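Alpha-1,3-glucanase (Bacillus circulans, PDB 5ZRU) hydrolyses alpha-1,3-glucan as a glycoside hydrolase of family GH87, of which this chain is the catalytic part, carrying bound calcium and zinc ions. Local coordinates at residues Thr19-Asp24 / Leu171-Val176; Asp75-Arg80 / Val140-Asp145; Ala333-Gly338 / Gly387-Val392; Ile475-Ser480 / Ile502-Gly507; Asn481-Asn486 / Gly509-Val514. All coordinates share one frame; numbering follows the deposited sequence.

Contact 1: Thr19-Asp24 / Leu171-Val176. With CA (calcium ion), chain M.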
# COMPACT_ATOMS: atom_id res chain seq x y z
N THR A 19 -17.21 2.57 5.00
CA THR A 19 -17.59 1.17 5.06
C THR A 19 -17.54 0.63 3.64
O THR A 19 -17.63 1.38 2.66
CB THR A 19 -18.99 0.96 5.65
OG1 THR A 19 -19.96 1.64 4.84
CG2 THR A 19 -19.05 1.47 7.08
N ARG A 20 -17.38 -0.68 3.54
CA ARG A 20 -17.19 -1.29 2.23
C ARG A 20 -18.48 -1.92 1.72
O ARG A 20 -19.19 -2.62 2.45
CB ARG A 20 -16.10 -2.35 2.24
CG ARG A 20 -15.99 -2.94 0.85
CD ARG A 20 -14.80 -3.76 0.66
NE ARG A 20 -13.59 -3.01 0.95
CZ ARG A 20 -12.40 -3.57 0.87
NH1 ARG A 20 -12.32 -4.84 0.49
NH2 ARG A 20 -11.31 -2.88 1.16
N TYR A 21 -18.75 -1.68 0.44
CA TYR A 21 -19.80 -2.35 -0.32
C TYR A 21 -19.09 -3.22 -1.35
O TYR A 21 -18.65 -2.72 -2.39
CB TYR A 21 -20.73 -1.31 -0.94
CG TYR A 21 -21.57 -0.66 0.13
CD1 TYR A 21 -21.07 0.39 0.91
CD2 TYR A 21 -22.84 -1.14 0.42
CE1 TYR A 21 -21.82 0.94 1.92
CE2 TYR A 21 -23.60 -0.59 1.41
CZ TYR A 21 -23.10 0.45 2.16
OH TYR A 21 -23.88 0.98 3.15
N ASP A 22 -18.95 -4.52 -1.05
CA ASP A 22 -18.07 -5.38 -1.83
C ASP A 22 -18.87 -6.21 -2.83
O ASP A 22 -20.09 -6.08 -2.96
CB ASP A 22 -17.22 -6.28 -0.93
CG ASP A 22 -15.80 -6.56 -1.50
OD1 ASP A 22 -15.66 -6.79 -2.74
OD2 ASP A 22 -14.81 -6.55 -0.73
N THR A 23 -18.15 -7.10 -3.51
CA THR A 23 -18.68 -7.75 -4.71
C THR A 23 -19.97 -8.50 -4.43
O THR A 23 -20.95 -8.37 -5.17
CB THR A 23 -17.62 -8.69 -5.28
OG1 THR A 23 -16.44 -7.94 -5.60
CG2 THR A 23 -18.13 -9.37 -6.53
N ASP A 24 -20.00 -9.28 -3.35
CA ASP A 24 -21.16 -10.13 -3.09
C ASP A 24 -22.34 -9.36 -2.51
O ASP A 24 -23.45 -9.89 -2.51
CB ASP A 24 -20.76 -11.28 -2.17
CG ASP A 24 -19.75 -12.22 -2.81
OD1 ASP A 24 -19.99 -12.66 -3.96
OD2 ASP A 24 -18.71 -12.51 -2.18
N LEU A 171 -17.14 -0.58 -3.67
CA LEU A 171 -17.19 0.82 -3.28
C LEU A 171 -16.90 0.94 -1.80
O LEU A 171 -17.23 0.05 -1.00
CB LEU A 171 -18.57 1.44 -3.57
CG LEU A 171 -19.13 1.31 -4.99
CD1 LEU A 171 -20.50 2.00 -5.07
CD2 LEU A 171 -18.15 1.91 -5.98
N GLU A 172 -16.26 2.05 -1.42
CA GLU A 172 -16.15 2.46 -0.03
C GLU A 172 -16.80 3.83 0.11
O GLU A 172 -16.56 4.72 -0.71
CB GLU A 172 -14.68 2.46 0.43
CG GLU A 172 -14.17 1.05 0.68
CD GLU A 172 -12.67 0.96 0.92
OE1 GLU A 172 -11.94 1.91 0.60
OE2 GLU A 172 -12.23 -0.08 1.45
N ILE A 173 -17.68 3.98 1.10
CA ILE A 173 -18.56 5.13 1.17
C ILE A 173 -18.44 5.74 2.56
O ILE A 173 -18.48 5.02 3.56
CB ILE A 173 -20.02 4.74 0.86
CG1 ILE A 173 -20.13 4.15 -0.55
CG2 ILE A 173 -20.94 5.95 0.96
CD1 ILE A 173 -21.53 3.69 -0.95
N GLU A 174 -18.29 7.06 2.62
CA GLU A 174 -18.06 7.74 3.88
C GLU A 174 -18.68 9.13 3.84
O GLU A 174 -18.85 9.72 2.78
CB GLU A 174 -16.55 7.86 4.18
CG GLU A 174 -15.80 8.72 3.19
CD GLU A 174 -14.31 8.50 3.26
OE1 GLU A 174 -13.82 7.56 2.60
OE2 GLU A 174 -13.63 9.26 3.99
N ALA A 175 -19.02 9.64 5.03
CA ALA A 175 -19.45 11.03 5.13
C ALA A 175 -18.23 11.93 5.05
O ALA A 175 -17.20 11.67 5.66
CB ALA A 175 -20.20 11.26 6.45
N VAL A 176 -18.35 13.00 4.27
CA VAL A 176 -17.23 13.91 4.03
C VAL A 176 -17.41 15.13 4.93
O VAL A 176 -18.43 15.83 4.82
CB VAL A 176 -17.17 14.34 2.56
CG1 VAL A 176 -16.14 15.45 2.40
CG2 VAL A 176 -16.83 13.14 1.68
CA CA M . -14.28 -8.47 -4.56
O HOH W 1 -20.80 4.31 4.99
O HOH W 2 -15.36 -9.90 -2.86

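Contact 2: Asp75-Arg80 / Val140-Asp145. With PE5 (3,6,9,12,15,18,21,24-octaoxahexacosan-1-ol), chain C.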
# COMPACT_ATOMS: atom_id res chain seq x y z
N ASP A 75 -21.34 11.12 1.39
CA ASP A 75 -21.17 11.70 0.07
C ASP A 75 -19.81 11.42 -0.56
O ASP A 75 -19.59 11.81 -1.71
CB ASP A 75 -21.43 13.22 0.10
CG ASP A 75 -20.86 13.92 1.34
OD1 ASP A 75 -20.52 13.26 2.34
OD2 ASP A 75 -20.77 15.16 1.30
N GLY A 76 -18.89 10.75 0.15
CA GLY A 76 -17.60 10.39 -0.41
C GLY A 76 -17.59 8.95 -0.86
O GLY A 76 -17.84 8.04 -0.06
N VAL A 77 -17.31 8.73 -2.15
CA VAL A 77 -17.31 7.39 -2.71
C VAL A 77 -15.94 7.10 -3.32
O VAL A 77 -15.43 7.90 -4.11
CB VAL A 77 -18.40 7.19 -3.78
CG1 VAL A 77 -18.41 5.72 -4.24
CG2 VAL A 77 -19.78 7.60 -3.24
N THR A 78 -15.37 5.95 -2.97
CA THR A 78 -14.17 5.43 -3.62
C THR A 78 -14.56 4.14 -4.32
O THR A 78 -15.35 3.35 -3.79
CB THR A 78 -13.04 5.18 -2.62
OG1 THR A 78 -12.81 6.37 -1.86
CG2 THR A 78 -11.76 4.79 -3.34
N MET A 79 -14.04 3.93 -5.53
CA MET A 79 -14.34 2.73 -6.30
C MET A 79 -13.04 2.06 -6.71
O MET A 79 -12.16 2.72 -7.27
CB MET A 79 -15.18 3.05 -7.54
CG MET A 79 -15.45 1.80 -8.42
SD MET A 79 -16.55 2.14 -9.82
CE MET A 79 -15.50 3.24 -10.78
N ARG A 80 -12.92 0.77 -6.43
CA ARG A 80 -11.82 -0.04 -6.96
C ARG A 80 -12.33 -0.76 -8.20
O ARG A 80 -13.34 -1.48 -8.14
CB ARG A 80 -11.29 -1.02 -5.93
CG ARG A 80 -10.01 -1.74 -6.38
CD ARG A 80 -9.36 -2.46 -5.22
NE ARG A 80 -8.04 -2.99 -5.58
CZ ARG A 80 -7.82 -4.24 -5.95
NH1 ARG A 80 -8.81 -5.12 -6.02
NH2 ARG A 80 -6.58 -4.63 -6.25
N VAL A 140 -10.62 5.23 -8.08
CA VAL A 140 -10.98 6.64 -8.25
C VAL A 140 -11.90 6.98 -7.08
O VAL A 140 -12.45 6.10 -6.42
CB VAL A 140 -11.69 6.95 -9.59
CG1 VAL A 140 -10.72 6.82 -10.76
CG2 VAL A 140 -12.91 6.05 -9.79
N HIS A 141 -12.04 8.28 -6.81
CA HIS A 141 -13.01 8.70 -5.81
C HIS A 141 -13.70 9.97 -6.29
O HIS A 141 -13.18 10.70 -7.13
CB HIS A 141 -12.36 8.90 -4.42
CG HIS A 141 -11.34 10.00 -4.35
ND1 HIS A 141 -10.03 9.83 -4.76
CD2 HIS A 141 -11.42 11.26 -3.86
CE1 HIS A 141 -9.36 10.95 -4.55
NE2 HIS A 141 -10.19 11.84 -4.01
N TRP A 142 -14.90 10.20 -5.76
CA TRP A 142 -15.67 11.38 -6.13
C TRP A 142 -16.63 11.70 -4.99
O TRP A 142 -16.85 10.87 -4.10
CB TRP A 142 -16.44 11.17 -7.44
CG TRP A 142 -17.51 10.09 -7.37
CD1 TRP A 142 -18.81 10.26 -7.01
CD2 TRP A 142 -17.35 8.70 -7.67
NE1 TRP A 142 -19.48 9.06 -7.06
CE2 TRP A 142 -18.60 8.08 -7.46
CE3 TRP A 142 -16.27 7.91 -8.09
CZ2 TRP A 142 -18.81 6.72 -7.66
CZ3 TRP A 142 -16.47 6.55 -8.29
CH2 TRP A 142 -17.74 5.97 -8.08
N LYS A 143 -17.20 12.90 -5.02
CA LYS A 143 -18.16 13.34 -4.02
C LYS A 143 -19.53 13.46 -4.66
O LYS A 143 -19.66 13.96 -5.78
CB LYS A 143 -17.76 14.68 -3.40
CG LYS A 143 -16.56 14.59 -2.48
CD LYS A 143 -16.23 15.95 -1.87
CE LYS A 143 -15.73 16.93 -2.91
NZ LYS A 143 -15.19 18.18 -2.26
N MET A 144 -20.55 12.99 -3.94
CA MET A 144 -21.93 13.12 -4.37
C MET A 144 -22.47 14.50 -4.00
O MET A 144 -22.03 15.10 -3.02
CB MET A 144 -22.79 12.04 -3.71
CG MET A 144 -22.23 10.63 -3.86
SD MET A 144 -22.17 10.16 -5.59
CE MET A 144 -23.91 10.15 -6.00
N ASP A 145 -23.45 14.98 -4.77
CA ASP A 145 -24.04 16.28 -4.47
C ASP A 145 -24.79 16.27 -3.15
O ASP A 145 -24.86 17.31 -2.47
CB ASP A 145 -25.00 16.71 -5.58
CG ASP A 145 -24.30 16.94 -6.90
OD1 ASP A 145 -25.01 17.04 -7.93
OD2 ASP A 145 -23.06 17.01 -6.91
C48 PE5 C . -2.82 14.60 -15.25
C50 PE5 C . -2.66 13.08 -15.15
O1 PE5 C . -3.29 12.45 -16.24
C1 PE5 C . -3.15 11.06 -16.29
C2 PE5 C . -4.03 10.46 -17.38
O2 PE5 C . -5.38 10.67 -17.07
C3 PE5 C . -6.29 10.30 -18.06
C4 PE5 C . -7.72 10.65 -17.61
O3 PE5 C . -7.99 10.03 -16.38
C5 PE5 C . -9.29 10.18 -15.88
C6 PE5 C . -9.25 10.59 -14.40
O4 PE5 C . -9.21 9.47 -13.54
C7 PE5 C . -8.37 9.58 -12.42
C8 PE5 C . -8.68 10.86 -11.64
O5 PE5 C . -7.63 11.13 -10.77
C9 PE5 C . -7.66 12.41 -10.18
C10 PE5 C . -8.10 12.27 -8.73
O6 PE5 C . -9.20 13.09 -8.49
C11 PE5 C . -9.97 12.74 -7.39
C12 PE5 C . -11.28 13.51 -7.39
O7 PE5 C . -11.30 14.29 -6.24
C13 PE5 C . -12.54 14.37 -5.59
C14 PE5 C . -12.57 15.67 -4.80
O8 PE5 C . -11.88 16.65 -5.52
C15 PE5 C . -11.76 17.90 -4.90
C16 PE5 C . -12.49 18.96 -5.74
O52 PE5 C . -11.57 19.79 -6.41
O HOH W 3 -23.00 16.19 -0.33

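Contact 3: Ala333-Gly338 / Gly387-Val392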
# COMPACT_ATOMS: atom_id res chain seq x y z
N ALA A 333 25.34 10.28 6.34
CA ALA A 333 23.92 10.50 6.11
C ALA A 333 23.23 10.97 7.38
O ALA A 333 23.56 10.55 8.48
CB ALA A 333 23.26 9.22 5.59
N ILE A 334 22.27 11.88 7.21
CA ILE A 334 21.41 12.26 8.33
C ILE A 334 20.19 11.35 8.29
O ILE A 334 19.98 10.65 7.29
CB ILE A 334 21.02 13.75 8.29
CG1 ILE A 334 20.33 14.11 6.98
CG2 ILE A 334 22.26 14.63 8.52
CD1 ILE A 334 19.80 15.53 6.96
N ILE A 335 19.41 11.32 9.37
CA ILE A 335 18.27 10.41 9.44
C ILE A 335 17.04 11.14 9.93
O ILE A 335 17.12 12.13 10.66
CB ILE A 335 18.53 9.19 10.36
CG1 ILE A 335 18.53 9.60 11.84
CG2 ILE A 335 19.83 8.47 9.97
CD1 ILE A 335 18.48 8.42 12.80
N ALA A 336 15.89 10.61 9.53
CA ALA A 336 14.64 10.91 10.20
C ALA A 336 14.54 10.08 11.47
O ALA A 336 14.86 8.88 11.48
CB ALA A 336 13.45 10.60 9.29
N ASN A 337 14.10 10.72 12.55
CA ASN A 337 13.97 10.11 13.86
C ASN A 337 12.60 10.50 14.41
O ASN A 337 12.30 11.69 14.50
CB ASN A 337 15.09 10.59 14.80
CG ASN A 337 15.29 9.70 16.01
OD1 ASN A 337 14.75 8.60 16.11
ND2 ASN A 337 16.10 10.18 16.95
N GLY A 338 11.78 9.51 14.75
CA GLY A 338 10.48 9.80 15.33
C GLY A 338 9.40 10.25 14.36
O GLY A 338 8.42 10.87 14.78
N GLY A 387 27.28 6.07 4.74
CA GLY A 387 27.50 5.95 6.17
C GLY A 387 26.27 6.11 7.03
O GLY A 387 26.40 6.49 8.20
N ALA A 388 25.09 5.86 6.49
CA ALA A 388 23.89 5.90 7.31
C ALA A 388 23.99 4.86 8.43
O ALA A 388 24.52 3.77 8.20
CB ALA A 388 22.65 5.63 6.46
N PRO A 389 23.50 5.17 9.63
CA PRO A 389 23.48 4.16 10.69
C PRO A 389 22.39 3.14 10.44
O PRO A 389 21.50 3.32 9.60
CB PRO A 389 23.17 5.00 11.94
CG PRO A 389 22.24 6.05 11.40
CD PRO A 389 22.83 6.41 10.05
N ALA A 390 22.43 2.06 11.21
CA ALA A 390 21.38 1.05 11.12
C ALA A 390 20.06 1.61 11.64
O ALA A 390 20.00 2.17 12.74
CB ALA A 390 21.77 -0.20 11.91
N GLY A 391 19.00 1.44 10.85
CA GLY A 391 17.67 1.83 11.32
C GLY A 391 17.21 0.92 12.45
O GLY A 391 17.35 -0.30 12.39
N VAL A 392 16.64 1.53 13.49
CA VAL A 392 16.19 0.80 14.67
C VAL A 392 14.81 1.28 15.13
O VAL A 392 14.41 2.42 14.88
CB VAL A 392 17.18 0.92 15.86
CG1 VAL A 392 18.54 0.33 15.49
CG2 VAL A 392 17.31 2.38 16.32
O HOH W 4 25.26 8.77 9.63

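Contact 4: Ile475-Ser480 / Ile502-Gly507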
# COMPACT_ATOMS: atom_id res chain seq x y z
N ILE A 475 3.58 -16.03 5.97
CA ILE A 475 4.75 -15.46 6.63
C ILE A 475 5.96 -16.13 6.01
O ILE A 475 6.06 -17.36 6.03
CB ILE A 475 4.72 -15.69 8.15
CG1 ILE A 475 3.50 -15.02 8.78
CG2 ILE A 475 6.02 -15.21 8.80
CD1 ILE A 475 3.39 -15.27 10.30
N ASP A 476 6.88 -15.33 5.46
CA ASP A 476 8.01 -15.88 4.70
C ASP A 476 9.31 -15.34 5.25
O ASP A 476 9.55 -14.13 5.26
CB ASP A 476 7.88 -15.56 3.21
CG ASP A 476 8.78 -16.43 2.35
OD1 ASP A 476 9.96 -16.07 2.14
OD2 ASP A 476 8.31 -17.51 1.94
N LEU A 477 10.18 -16.25 5.69
CA LEU A 477 11.47 -15.89 6.26
C LEU A 477 12.57 -16.51 5.42
O LEU A 477 12.59 -17.73 5.21
CB LEU A 477 11.56 -16.34 7.71
CG LEU A 477 10.38 -15.93 8.61
CD1 LEU A 477 10.55 -16.52 10.01
CD2 LEU A 477 10.25 -14.41 8.70
N GLU A 478 13.49 -15.68 4.96
CA GLU A 478 14.51 -16.10 4.00
C GLU A 478 15.87 -15.65 4.52
O GLU A 478 16.13 -14.45 4.60
CB GLU A 478 14.23 -15.52 2.62
CG GLU A 478 15.27 -15.86 1.58
CD GLU A 478 15.05 -15.10 0.28
OE1 GLU A 478 13.94 -15.21 -0.29
OE2 GLU A 478 15.97 -14.37 -0.14
N ALA A 479 16.72 -16.60 4.88
CA ALA A 479 18.08 -16.28 5.34
C ALA A 479 18.99 -16.32 4.12
O ALA A 479 19.81 -17.22 3.93
CB ALA A 479 18.53 -17.23 6.44
N SER A 480 18.77 -15.32 3.26
CA SER A 480 19.40 -15.26 1.95
C SER A 480 20.92 -15.30 2.07
O SER A 480 21.59 -16.08 1.38
CB SER A 480 18.97 -13.98 1.23
OG SER A 480 17.71 -13.50 1.73
N ILE A 502 3.54 -20.75 6.93
CA ILE A 502 4.81 -20.23 7.44
C ILE A 502 5.94 -20.96 6.72
O ILE A 502 5.96 -22.20 6.71
CB ILE A 502 4.93 -20.42 8.96
CG1 ILE A 502 3.75 -19.76 9.67
CG2 ILE A 502 6.24 -19.83 9.48
CD1 ILE A 502 3.68 -20.12 11.14
N GLN A 503 6.87 -20.20 6.13
CA GLN A 503 7.91 -20.74 5.25
C GLN A 503 9.28 -20.21 5.65
O GLN A 503 9.44 -18.99 5.84
CB GLN A 503 7.61 -20.37 3.78
CG GLN A 503 8.73 -20.66 2.78
CD GLN A 503 8.26 -20.52 1.33
OE1 GLN A 503 7.14 -20.89 1.01
NE2 GLN A 503 9.11 -19.98 0.46
N PHE A 504 10.25 -21.12 5.78
CA PHE A 504 11.64 -20.80 6.10
C PHE A 504 12.54 -21.37 5.02
O PHE A 504 12.40 -22.54 4.65
CB PHE A 504 12.15 -21.45 7.41
CG PHE A 504 11.37 -21.13 8.64
CD1 PHE A 504 10.14 -21.72 8.88
CD2 PHE A 504 11.93 -20.33 9.62
CE1 PHE A 504 9.45 -21.47 10.05
CE2 PHE A 504 11.23 -20.07 10.81
CZ PHE A 504 10.00 -20.64 11.01
N GLY A 505 13.52 -20.59 4.56
CA GLY A 505 14.47 -21.16 3.63
C GLY A 505 15.70 -20.30 3.41
O GLY A 505 15.87 -19.25 4.03
N TYR A 506 16.54 -20.78 2.48
CA TYR A 506 17.92 -20.36 2.25
C TYR A 506 18.77 -20.70 3.47
O TYR A 506 18.24 -21.11 4.51
CB TYR A 506 18.00 -18.88 1.86
CG TYR A 506 17.52 -18.68 0.43
CD1 TYR A 506 16.18 -18.76 0.12
CD2 TYR A 506 18.42 -18.48 -0.62
CE1 TYR A 506 15.72 -18.61 -1.18
CE2 TYR A 506 17.97 -18.33 -1.94
CZ TYR A 506 16.61 -18.40 -2.20
OH TYR A 506 16.11 -18.27 -3.48
N GLY A 507 20.09 -20.60 3.33
CA GLY A 507 21.03 -21.25 4.23
C GLY A 507 21.71 -20.37 5.26
O GLY A 507 22.60 -20.87 5.97
O HOH W 5 21.43 -19.38 1.13

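Contact 5: Asn481-Asn486 / Gly509-Val514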
# COMPACT_ATOMS: atom_id res chain seq x y z
N ASN A 481 21.49 -14.45 2.92
CA ASN A 481 22.93 -14.42 3.06
C ASN A 481 23.25 -14.49 4.55
O ASN A 481 23.83 -15.47 5.02
CB ASN A 481 23.48 -13.19 2.32
CG ASN A 481 24.44 -12.38 3.15
OD1 ASN A 481 25.62 -12.73 3.30
ND2 ASN A 481 23.95 -11.27 3.69
N ASP A 482 22.80 -13.52 5.31
CA ASP A 482 22.98 -13.53 6.75
C ASP A 482 21.79 -14.20 7.44
O ASP A 482 20.75 -14.42 6.81
CB ASP A 482 23.17 -12.11 7.26
CG ASP A 482 24.56 -11.56 6.97
OD1 ASP A 482 25.54 -12.33 7.01
OD2 ASP A 482 24.66 -10.35 6.74
N PRO A 483 21.91 -14.55 8.71
CA PRO A 483 20.80 -15.22 9.40
C PRO A 483 19.65 -14.27 9.74
O PRO A 483 19.81 -13.06 9.84
CB PRO A 483 21.45 -15.78 10.68
CG PRO A 483 22.67 -14.93 10.88
CD PRO A 483 23.16 -14.59 9.51
N ILE A 484 18.48 -14.86 9.89
CA ILE A 484 17.35 -14.21 10.56
C ILE A 484 17.42 -14.59 12.02
O ILE A 484 17.47 -15.78 12.36
CB ILE A 484 16.01 -14.64 9.94
CG1 ILE A 484 16.01 -14.48 8.41
CG2 ILE A 484 14.84 -13.88 10.59
CD1 ILE A 484 15.99 -13.06 7.95
N LYS A 485 17.44 -13.59 12.90
CA LYS A 485 17.76 -13.80 14.31
C LYS A 485 16.90 -12.91 15.21
O LYS A 485 16.72 -11.72 14.91
CB LYS A 485 19.24 -13.51 14.56
CG LYS A 485 19.65 -13.47 16.00
CD LYS A 485 21.18 -13.47 16.15
CE LYS A 485 21.82 -12.18 15.67
NZ LYS A 485 23.23 -12.08 16.21
N ASN A 486 16.38 -13.49 16.29
CA ASN A 486 15.66 -12.78 17.37
C ASN A 486 14.35 -12.16 16.86
O ASN A 486 14.18 -10.93 16.80
CB ASN A 486 16.56 -11.73 18.04
CG ASN A 486 17.76 -12.35 18.74
OD1 ASN A 486 17.72 -13.50 19.18
ND2 ASN A 486 18.84 -11.59 18.85
N GLY A 509 20.78 -19.18 8.11
CA GLY A 509 20.56 -19.56 9.49
C GLY A 509 19.31 -18.92 10.08
O GLY A 509 18.90 -17.81 9.69
N PHE A 510 18.69 -19.62 11.04
CA PHE A 510 17.54 -19.12 11.78
C PHE A 510 17.78 -19.34 13.26
O PHE A 510 17.93 -20.48 13.71
CB PHE A 510 16.25 -19.81 11.33
CG PHE A 510 15.85 -19.46 9.92
CD1 PHE A 510 15.06 -18.35 9.67
CD2 PHE A 510 16.30 -20.22 8.85
CE1 PHE A 510 14.70 -18.01 8.37
CE2 PHE A 510 15.96 -19.88 7.54
CZ PHE A 510 15.15 -18.78 7.30
N GLU A 511 17.82 -18.24 14.03
CA GLU A 511 18.24 -18.27 15.42
C GLU A 511 17.24 -17.53 16.29
O GLU A 511 16.93 -16.37 16.02
CB GLU A 511 19.63 -17.63 15.58
CG GLU A 511 20.72 -18.34 14.76
CD GLU A 511 21.98 -17.50 14.63
OE1 GLU A 511 22.64 -17.59 13.57
OE2 GLU A 511 22.31 -16.76 15.58
N ASN A 512 16.76 -18.19 17.35
CA ASN A 512 15.81 -17.60 18.31
C ASN A 512 14.58 -17.02 17.59
O ASN A 512 14.25 -15.85 17.73
CB ASN A 512 16.48 -16.53 19.17
CG ASN A 512 15.59 -16.06 20.33
OD1 ASN A 512 14.77 -16.83 20.84
ND2 ASN A 512 15.75 -14.81 20.75
N ILE A 513 13.91 -17.87 16.83
CA ILE A 513 12.65 -17.52 16.18
C ILE A 513 11.53 -18.22 16.93
O ILE A 513 11.49 -19.45 16.98
CB ILE A 513 12.63 -17.93 14.69
CG1 ILE A 513 13.94 -17.53 13.99
CG2 ILE A 513 11.40 -17.34 14.01
CD1 ILE A 513 14.24 -16.02 13.98
N VAL A 514 10.60 -17.44 17.50
CA VAL A 514 9.57 -17.97 18.38
C VAL A 514 8.20 -17.55 17.87
O VAL A 514 7.99 -16.38 17.52
CB VAL A 514 9.76 -17.49 19.84
CG1 VAL A 514 8.65 -18.06 20.73
CG2 VAL A 514 11.14 -17.90 20.35

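Contact 1: Thr19-Asp24 / Leu171-Val176
Thr19 to Tyr21 runs antiparallel to Leu171 to Ile173, with Thr19-Ile173 and Tyr21-Leu171 as hydrogen-bonded pairs; Tyr21 N to Leu171 O is the shortest of the four backbone bonds at 2.7 Å. A water spans one end, donating to Ile173 O and to Thr19 OG1, which also hydrogen-bonds to Glu72. On one face Arg20 meets Glu172 side-on, its NE and NH2 both bonded to the single oxygen OE2, NH2 at 3.0 Å and NE at 3.3 Å. Both nitrogens reach OE2 from the same side of the carboxylate, whose plane is turned 41° from the guanidinium. A bend at chi3 (-56°) places NE for this. NH1 makes a salt bridge with Asp22 OD2, in the guanidinium plane, while Asp22 OD1 and Thr23 OG1 bind calcium; the arginine thus links the glutamate to the metal site that Ser50, Arg53 and Asp169 help complete. On the other face Tyr21 CD1 rests 3.8 Å from Ile173 CD1, the side chains crossing at about a right angle. Glu172 OE2 also pairs with Arg371 of the D2 region. Strand 19-21 flanks strand 166-174, which pairs in turn with strand 76-82 through Glu172-Thr78 and Glu174-Gly76 backbone bonds.

Contact 2: Asp75-Arg80 / Val140-Asp145
Val77 lies against the indole of Trp142 in an antiparallel strand pair of the D1 region, whose two antiparallel sheets suit a beta-sandwich of the galactose-binding-domain clan. Val77 CG1 makes a CH-pi contact, 4.1 Å from the centroid of the six-membered ring of Trp142. Met79 CB touches Trp142 CZ3 obliquely, and Val77 CG2 packs on Met144 CG. CG of Trp142 lies between its backbone N and carbonyl carbon (chi1 65°), and the ring beyond has Val77 over one face. NE1 of Trp142 is buried with no polar partner in the model. An alanine at Trp142 would probably open a gap beside Val77 CG1 and Met79 CB. Further out, Trp142 also meets Lys106 and Val108 of strand 103-111. A classic beta bulge sets Asp75 and Gly76 together opposite Glu174 of strand 166-174. Thr78 and His141 point to the opposite face, where the His141 ring stacks on Trp315 and meets Tyr283 and Trp253 edge-to-face. The polyether also lies over a face of that ring, PE5 C11 3.4 Å from His141 CE1.

Contact 3: Ala333-Gly338 / Gly387-Val392
Ile335 meets Pro389 through one methyl. The side chain forks at CB, which is still 5.1 Å from Pro389 CD. The CG2 branch, anti to the carbonyl carbon and beside the backbone N, reaches Pro389 CD at 3.6 Å and Pro389 CG at 3.7 Å, crossing the proline at a slant. The other branch goes elsewhere: with chi1 at 72°, CG1 lies between the backbone N and the carbonyl carbon, and CD1 at the tip ends 4.7 Å from Pro389 CG. A second apolar touch is made by two methyls, Ala333 CB on Ala388 CB at 3.7 Å. Polar linkage across this surface contact goes through a water, which donates to Ala333 O at 2.7 Å and to Gly387 O at 2.9 Å. Gly387 has a positive phi (79°), and a side chain there would collide with the carbonyl oxygen of the residue before. Both segments are loops of the D2 region, a parallel beta-helix consistent with its pectate-lyase-like clan. One leads from strand 323-325 to strand 340-342, the other from strand 378-381 to strand 395-397; strands 354-357 and 364-366 lie between them, and Ser361, in the loop that joins these strands, hydrogen-bonds to Ala336, Gly338 and Val392.

Contact 4: Ile475-Ser480 / Ile502-Gly507
Leu477 and Phe504 lie side by side in a parallel strand pair of the beta-helix, Leu477 CD1 3.7 Å from Phe504 CE2. They share the tightly packed face with Ile475 and Ile502, against Phe489, Ile494 and Phe515 of strands 487-495 and 513-523. Four backbone bonds keep the strands in step, among them Leu477 N to Gln503 O at 2.8 Å. On the other face Asp476 OD2 is near Gln503 NE2, but the angle is poor for a hydrogen bond; OD2 accepts from Gly473 N, and NE2 donates to Glu471 O. Arg472 forms salt bridges with Asp476 OD1 and Glu478 OE1. The strand exit is the more exposed side, with Tyr506 partly exposed and Gly507 exposed. There Glu478 CG, anti to its backbone N (chi1 178°), comes within 3.4 Å of Tyr506 CD1, and the Glu478 carboxylate lies over a face of the ring, the planes 30° apart. Ser480 OG donates to Glu478 OE2 at 2.7 Å. At this end Gly507 N donates to a water at 2.9 Å.

Contact 5: Asn481-Asn486 / Gly509-Val514
Ile484, Glu511 and Asn486 bury the most surface here, in a short parallel pairing where two successive turns round a corner of the beta-helix. Ile484 lies alongside Phe510, its CG1 approaching Phe510 CE1 obliquely at 3.8 Å; its CG2 leans toward Ile513 CD1. Both backbone polar atoms of Ile484 face 509-514: N bonds to Gly509 O, and O accepts from Glu511 N at 3.0 Å. Glu511 extends over Pro483 and Lys485: its OE1 is 3.6 Å from Pro483 CB, and its OE2 meets Lys485 CD at 3.5 Å. The Lys485 ammonium bonds to Gln446 O, with NZ still 4.8 Å from Glu511 OE2. Asn486 N donates to Glu511 O. Asn486 OD1 accepts from Asn512 ND2 at 2.8 Å, the N-H almost straight but the donor tilted from the carbonyl plane, with the amides turned 76° apart. Asn486 ND2 donates to Asn448 O, and an alanine at Asn486 would probably leave both Asn512 ND2 and Asn448 O without this partner. The Asn512-Asn486 side-chain hydrogen bond continues the pairing at the corner, recalling the asparagines at bends of pectate lyases, while the Lys485 and Glu511 charges, not in contact, probably attract each other only weakly.

In the fold
From the N terminus, strand 19-21 waits for strand 166-174, and contact 1 closes a loop of nearly 150 residues. Contact 2 nests inside that loop, and because strand 76-82 pairs with strand 166-174 the two share one sheet of the D1 region. The chain then enters the parallel beta-helix of the D2 region, where contacts 3, 4 and 5 lie across the chain's centre from contacts 1 and 2. Contact 3 follows in series, closing about 50 residues and joining two surface loops. Contacts 4 and 5 cross: 475-480 runs on into 481-486 and 502-507 is soon followed by 509-514, tying the same two turns together twice. They touch where Phe510 CZ packs 3.4 Å from Gly505 O.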